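Local coordinates for protein FACT complex subunit SPT16 (Ashbya gossypii, PDB 6A8M) that probably acts, as a subunit of the FACT histone chaperone complex, in reorganising nucleosomes during transcription, replication and repair, this piece being its N-terminal peptidase-like domain, at residues N317-I329 with A411-L423. Numbering follows the deposited sequence.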
loop_
_atom_site.group_PDB
_atom_site.type_symbol
_atom_site.label_atom_id
_atom_site.label_comp_id
_atom_site.label_asym_id
_atom_site.label_seq_id
_atom_site.Cartn_x
_atom_site.Cartn_y
_atom_site.Cartn_z
ATOM N N ASN A 317 -1.004 -10.046 -28.579
ATOM C CA ASN A 317 -1.514 -9.096 -27.602
ATOM C C ASN A 317 -0.659 -9.067 -26.349
ATOM O O ASN A 317 -0.555 -8.018 -25.711
ATOM C CB ASN A 317 -2.969 -9.407 -27.285
ATOM C CG ASN A 317 -3.879 -9.069 -28.453
ATOM O OD1 ASN A 317 -3.534 -8.219 -29.288
ATOM N ND2 ASN A 317 -5.008 -9.758 -28.555
ATOM N N TYR A 318 -0.022 -10.184 -25.986
ATOM C CA TYR A 318 0.931 -10.113 -24.886
ATOM C C TYR A 318 2.140 -9.270 -25.268
ATOM O O TYR A 318 2.654 -8.504 -24.448
ATOM C CB TYR A 318 1.376 -11.502 -24.433
ATOM C CG TYR A 318 2.348 -11.380 -23.280
ATOM C CD1 TYR A 318 1.891 -11.191 -21.986
ATOM C CD2 TYR A 318 3.719 -11.371 -23.494
ATOM C CE1 TYR A 318 2.779 -11.035 -20.920
ATOM C CE2 TYR A 318 4.620 -11.224 -22.432
ATOM C CZ TYR A 318 4.132 -11.055 -21.147
ATOM O OH TYR A 318 4.992 -10.892 -20.082
ATOM N N ASP A 319 2.617 -9.406 -26.506
ATOM C CA ASP A 319 3.712 -8.552 -26.959
ATOM C C ASP A 319 3.331 -7.087 -26.855
ATOM O O ASP A 319 4.138 -6.255 -26.421
ATOM C CB ASP A 319 4.096 -8.889 -28.400
ATOM C CG ASP A 319 4.787 -10.234 -28.528
ATOM O OD1 ASP A 319 5.290 -10.753 -27.500
ATOM O OD2 ASP A 319 4.838 -10.753 -29.667
ATOM N N PHE A 320 2.111 -6.753 -27.278
ATOM C CA PHE A 320 1.623 -5.382 -27.164
ATOM C C PHE A 320 1.550 -4.931 -25.713
ATOM O O PHE A 320 1.935 -3.804 -25.389
ATOM C CB PHE A 320 0.247 -5.246 -27.817
ATOM C CG PHE A 320 -0.434 -3.969 -27.446
ATOM C CD1 PHE A 320 -0.054 -2.791 -28.049
ATOM C CD2 PHE A 320 -1.391 -3.936 -26.428
ATOM C CE1 PHE A 320 -0.652 -1.599 -27.694
ATOM C CE2 PHE A 320 -1.981 -2.747 -26.058
ATOM C CZ PHE A 320 -1.612 -1.585 -26.684
ATOM N N LEU A 321 1.041 -5.792 -24.822
ATOM C CA LEU A 321 0.940 -5.433 -23.410
ATOM C C LEU A 321 2.295 -5.018 -22.851
ATOM O O LEU A 321 2.390 -4.041 -22.098
ATOM C CB LEU A 321 0.364 -6.610 -22.617
ATOM C CG LEU A 321 0.226 -6.485 -21.107
ATOM C CD1 LEU A 321 -0.772 -5.387 -20.770
ATOM C CD2 LEU A 321 -0.228 -7.827 -20.540
ATOM N N LEU A 322 3.365 -5.725 -23.239
ATOM C CA LEU A 322 4.709 -5.328 -22.819
ATOM C C LEU A 322 5.069 -3.938 -23.318
ATOM O O LEU A 322 5.640 -3.130 -22.570
ATOM C CB LEU A 322 5.745 -6.324 -23.332
ATOM C CG LEU A 322 5.880 -7.646 -22.605
ATOM C CD1 LEU A 322 6.920 -8.510 -23.341
ATOM C CD2 LEU A 322 6.268 -7.427 -21.139
ATOM N N LEU A 323 4.785 -3.664 -24.595
ATOM C CA LEU A 323 5.080 -2.360 -25.187
ATOM C C LEU A 323 4.286 -1.257 -24.510
ATOM O O LEU A 323 4.794 -0.150 -24.312
ATOM C CB LEU A 323 4.774 -2.386 -26.688
ATOM C CG LEU A 323 5.645 -3.353 -27.501
ATOM C CD1 LEU A 323 5.265 -3.365 -28.958
ATOM C CD2 LEU A 323 7.113 -2.962 -27.336
ATOM N N LEU A 324 3.039 -1.547 -24.137
ATOM C CA LEU A 324 2.210 -0.557 -23.454
ATOM C C LEU A 324 2.763 -0.231 -22.074
ATOM O O LEU A 324 2.826 0.942 -21.675
ATOM C CB LEU A 324 0.771 -1.073 -23.353
ATOM C CG LEU A 324 -0.170 -0.230 -22.484
ATOM C CD1 LEU A 324 -0.335 1.147 -23.151
ATOM C CD2 LEU A 324 -1.521 -0.902 -22.344
ATOM N N GLN A 325 3.148 -1.257 -21.313
ATOM C CA GLN A 325 3.737 -0.994 -20.003
ATOM C C GLN A 325 4.992 -0.148 -20.143
ATOM O O GLN A 325 5.209 0.795 -19.375
ATOM C CB GLN A 325 4.064 -2.307 -19.280
ATOM C CG GLN A 325 4.420 -2.048 -17.806
ATOM C CD GLN A 325 5.215 -3.159 -17.152
ATOM O OE1 GLN A 325 6.211 -3.646 -17.706
ATOM N NE2 GLN A 325 4.799 -3.543 -15.949
ATOM N N GLU A 326 5.819 -0.467 -21.134
ATOM C CA GLU A 326 7.028 0.312 -21.372
ATOM C C GLU A 326 6.694 1.766 -21.690
ATOM O O GLU A 326 7.353 2.685 -21.190
ATOM C CB GLU A 326 7.835 -0.326 -22.505
ATOM C CG GLU A 326 9.062 0.469 -22.925
ATOM C CD GLU A 326 10.150 0.485 -21.865
ATOM O OE1 GLU A 326 10.262 -0.495 -21.102
ATOM O OE2 GLU A 326 10.891 1.488 -21.793
ATOM N N GLU A 327 5.667 1.990 -22.519
ATOM C CA GLU A 327 5.233 3.353 -22.817
ATOM C C GLU A 327 4.829 4.087 -21.546
ATOM O O GLU A 327 5.175 5.257 -21.358
ATOM C CB GLU A 327 4.079 3.310 -23.825
ATOM C CG GLU A 327 3.238 4.596 -23.949
ATOM C CD GLU A 327 3.956 5.764 -24.615
ATOM O OE1 GLU A 327 5.096 5.589 -25.086
ATOM O OE2 GLU A 327 3.373 6.874 -24.677
ATOM N N ILE A 328 4.095 3.416 -20.658
ATOM C CA ILE A 328 3.698 4.045 -19.402
ATOM C C ILE A 328 4.924 4.330 -18.541
ATOM O O ILE A 328 5.128 5.457 -18.079
ATOM C CB ILE A 328 2.682 3.157 -18.660
ATOM C CG1 ILE A 328 1.401 3.064 -19.462
ATOM C CG2 ILE A 328 2.357 3.709 -17.281
ATOM C CD1 ILE A 328 0.492 2.000 -18.935
ATOM N N ILE A 329 5.776 3.321 -18.342
ATOM C CA ILE A 329 6.859 3.457 -17.369
ATOM C C ILE A 329 7.894 4.466 -17.842
ATOM O O ILE A 329 8.327 5.342 -17.081
ATOM C CB ILE A 329 7.502 2.090 -17.081
ATOM C CG1 ILE A 329 6.530 1.209 -16.286
ATOM C CG2 ILE A 329 8.854 2.289 -16.365
ATOM C CD1 ILE A 329 6.974 -0.250 -16.088
ATOM N N ALA A 411 -11.711 -19.229 -27.619
ATOM C CA ALA A 411 -11.200 -19.420 -26.266
ATOM C C ALA A 411 -11.117 -18.095 -25.508
ATOM O O ALA A 411 -10.548 -17.118 -25.997
ATOM C CB ALA A 411 -9.827 -20.093 -26.326
ATOM N N SER A 412 -11.685 -18.076 -24.308
ATOM C CA SER A 412 -11.641 -16.893 -23.456
ATOM C C SER A 412 -10.245 -16.699 -22.880
ATOM O O SER A 412 -9.590 -17.659 -22.452
ATOM C CB SER A 412 -12.639 -17.034 -22.306
ATOM O OG SER A 412 -13.970 -17.071 -22.792
ATOM N N TYR A 413 -9.785 -15.448 -22.844
ATOM C CA TYR A 413 -8.531 -15.155 -22.165
ATOM C C TYR A 413 -8.530 -13.726 -21.639
ATOM O O TYR A 413 -9.490 -12.970 -21.804
ATOM C CB TYR A 413 -7.323 -15.413 -23.067
ATOM C CG TYR A 413 -7.127 -14.504 -24.264
ATOM C CD1 TYR A 413 -7.809 -14.733 -25.460
ATOM C CD2 TYR A 413 -6.187 -13.473 -24.221
ATOM C CE1 TYR A 413 -7.580 -13.912 -26.580
ATOM C CE2 TYR A 413 -5.956 -12.653 -25.318
ATOM C CZ TYR A 413 -6.647 -12.875 -26.484
ATOM O OH TYR A 413 -6.398 -12.061 -27.570
ATOM N N ALA A 414 -7.461 -13.398 -20.932
ATOM C CA ALA A 414 -7.287 -12.089 -20.327
ATOM C C ALA A 414 -5.792 -11.904 -20.188
ATOM O O ALA A 414 -5.022 -12.866 -20.288
ATOM C CB ALA A 414 -8.004 -11.964 -18.972
ATOM N N LEU A 415 -5.383 -10.663 -19.993
ATOM C CA LEU A 415 -3.968 -10.333 -19.897
ATOM C C LEU A 415 -3.767 -9.383 -18.740
ATOM O O LEU A 415 -4.554 -8.453 -18.551
ATOM C CB LEU A 415 -3.434 -9.659 -21.184
ATOM C CG LEU A 415 -3.602 -10.489 -22.459
ATOM C CD1 LEU A 415 -3.282 -9.646 -23.695
ATOM C CD2 LEU A 415 -2.708 -11.733 -22.413
ATOM N N GLN A 416 -2.682 -9.569 -17.996
ATOM C CA GLN A 416 -2.431 -8.647 -16.909
ATOM C C GLN A 416 -0.943 -8.607 -16.604
ATOM O O GLN A 416 -0.294 -9.646 -16.511
ATOM C CB GLN A 416 -3.235 -9.040 -15.663
ATOM C CG GLN A 416 -3.069 -8.071 -14.523
ATOM C CD GLN A 416 -4.084 -8.312 -13.443
ATOM O OE1 GLN A 416 -4.150 -9.421 -12.862
ATOM N NE2 GLN A 416 -4.907 -7.307 -13.184
ATOM N N LEU A 417 -0.419 -7.399 -16.414
ATOM C CA LEU A 417 0.989 -7.218 -16.100
ATOM C C LEU A 417 1.089 -6.109 -15.069
ATOM O O LEU A 417 0.466 -5.063 -15.250
ATOM C CB LEU A 417 1.762 -6.826 -17.366
ATOM C CG LEU A 417 3.279 -6.753 -17.291
ATOM C CD1 LEU A 417 3.853 -8.158 -17.069
ATOM C CD2 LEU A 417 3.835 -6.124 -18.566
ATOM N N ALA A 418 1.875 -6.320 -14.011
ATOM C CA ALA A 418 2.088 -5.265 -13.024
ATOM C C ALA A 418 3.526 -5.289 -12.534
ATOM O O ALA A 418 4.128 -6.352 -12.393
ATOM C CB ALA A 418 1.116 -5.394 -11.822
ATOM N N ASP A 419 4.067 -4.098 -12.256
ATOM C CA ASP A 419 5.391 -3.966 -11.674
ATOM C C ASP A 419 5.399 -2.786 -10.720
ATOM O O ASP A 419 4.599 -1.853 -10.847
ATOM C CB ASP A 419 6.478 -3.783 -12.750
ATOM C CG ASP A 419 6.859 -5.100 -13.400
ATOM O OD1 ASP A 419 7.505 -5.919 -12.724
ATOM O OD2 ASP A 419 6.496 -5.323 -14.571
ATOM N N THR A 420 6.332 -2.828 -9.772
ATOM C CA THR A 420 6.532 -1.733 -8.828
ATOM C C THR A 420 7.593 -0.785 -9.378
ATOM O O THR A 420 8.678 -1.220 -9.772
ATOM C CB THR A 420 6.933 -2.305 -7.474
ATOM O OG1 THR A 420 5.894 -3.208 -7.056
ATOM C CG2 THR A 420 7.117 -1.212 -6.430
ATOM N N VAL A 421 7.265 0.501 -9.444
ATOM C CA VAL A 421 8.123 1.491 -10.092
ATOM C C VAL A 421 8.370 2.645 -9.130
ATOM O O VAL A 421 7.418 3.243 -8.617
ATOM C CB VAL A 421 7.496 2.023 -11.395
ATOM C CG1 VAL A 421 8.437 3.054 -12.050
ATOM C CG2 VAL A 421 7.156 0.873 -12.365
ATOM N N GLN A 422 9.635 2.974 -8.920
ATOM C CA GLN A 422 10.064 4.042 -8.035
ATOM C C GLN A 422 10.525 5.226 -8.870
ATOM O O GLN A 422 11.378 5.069 -9.740
ATOM C CB GLN A 422 11.215 3.563 -7.150
ATOM C CG GLN A 422 11.821 4.653 -6.305
ATOM C CD GLN A 422 10.904 5.069 -5.166
ATOM O OE1 GLN A 422 10.446 4.231 -4.380
ATOM N NE2 GLN A 422 10.628 6.361 -5.069
ATOM N N LEU A 423 9.986 6.415 -8.597
ATOM C CA LEU A 423 10.536 7.628 -9.202
ATOM C C LEU A 423 11.776 8.028 -8.430
ATOM O O LEU A 423 11.696 8.256 -7.219
ATOM C CB LEU A 423 9.522 8.774 -9.175
ATOM C CG LEU A 423 8.530 8.927 -10.325
ATOM C CD1 LEU A 423 9.252 9.213 -11.656
ATOM C CD2 LEU A 423 7.682 7.689 -10.425
HETATM O O HOH W 1 2.350 -2.811 -15.521
#
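Leu321 and Leu417 meet where the helix 317-329 lies on the strand 412-423, in the M24 peptidase-like (pita-bread) part of Spt16. The helix packs on one face of an antiparallel sheet and runs at 29° to the strand, with the axes 9.3 Å apart at their closest. The middle is closely packed. Leu321 CD2 sits 3.7 Å from Leu415 CB and 3.9 Å from Leu417 CB, bridging two strand residues that both face the helix; Leu399 and Phe401 of the adjacent strand 394-405 also touch its side chain. Leu417 sets its CD2 methyl against one face of the Gln325 amide, 3.5 Å from OE1. Toward the partly exposed flank the contact thins: Leu322 offers just CD2, at 3.8 Å from Leu417 CD2, and covers little.

The polar heart is Gln325. Its CG stands anti to the backbone N (chi1 -169°) and the chain stays extended beyond, which carries the amide across to the strand. There NE2 gives Asp419 OD2 a nearly straight 2.8 Å hydrogen bond, in the amide plane and onto the anti lone pair. NE2 also donates to a water that in turn donates to Leu417 O. Lys436 reaches both Gln325 OE1 and Asp419 OD2, while Arg304 and Thr432 hold OD1, so the buried carboxylate is probably kept ionised. A leucine in place of Gln325 would probably leave both Asp419 OD2 and the bridging water without their amide partner.

At one end, Ile329 packs obliquely on Val421. At the other, the side chain of Asn317 straddles apolar and polar neighbours: CB rests on Leu415 CD1, and ND2 donates at the edge of the nearly coplanar Tyr413 ring, 2.9 Å from OH.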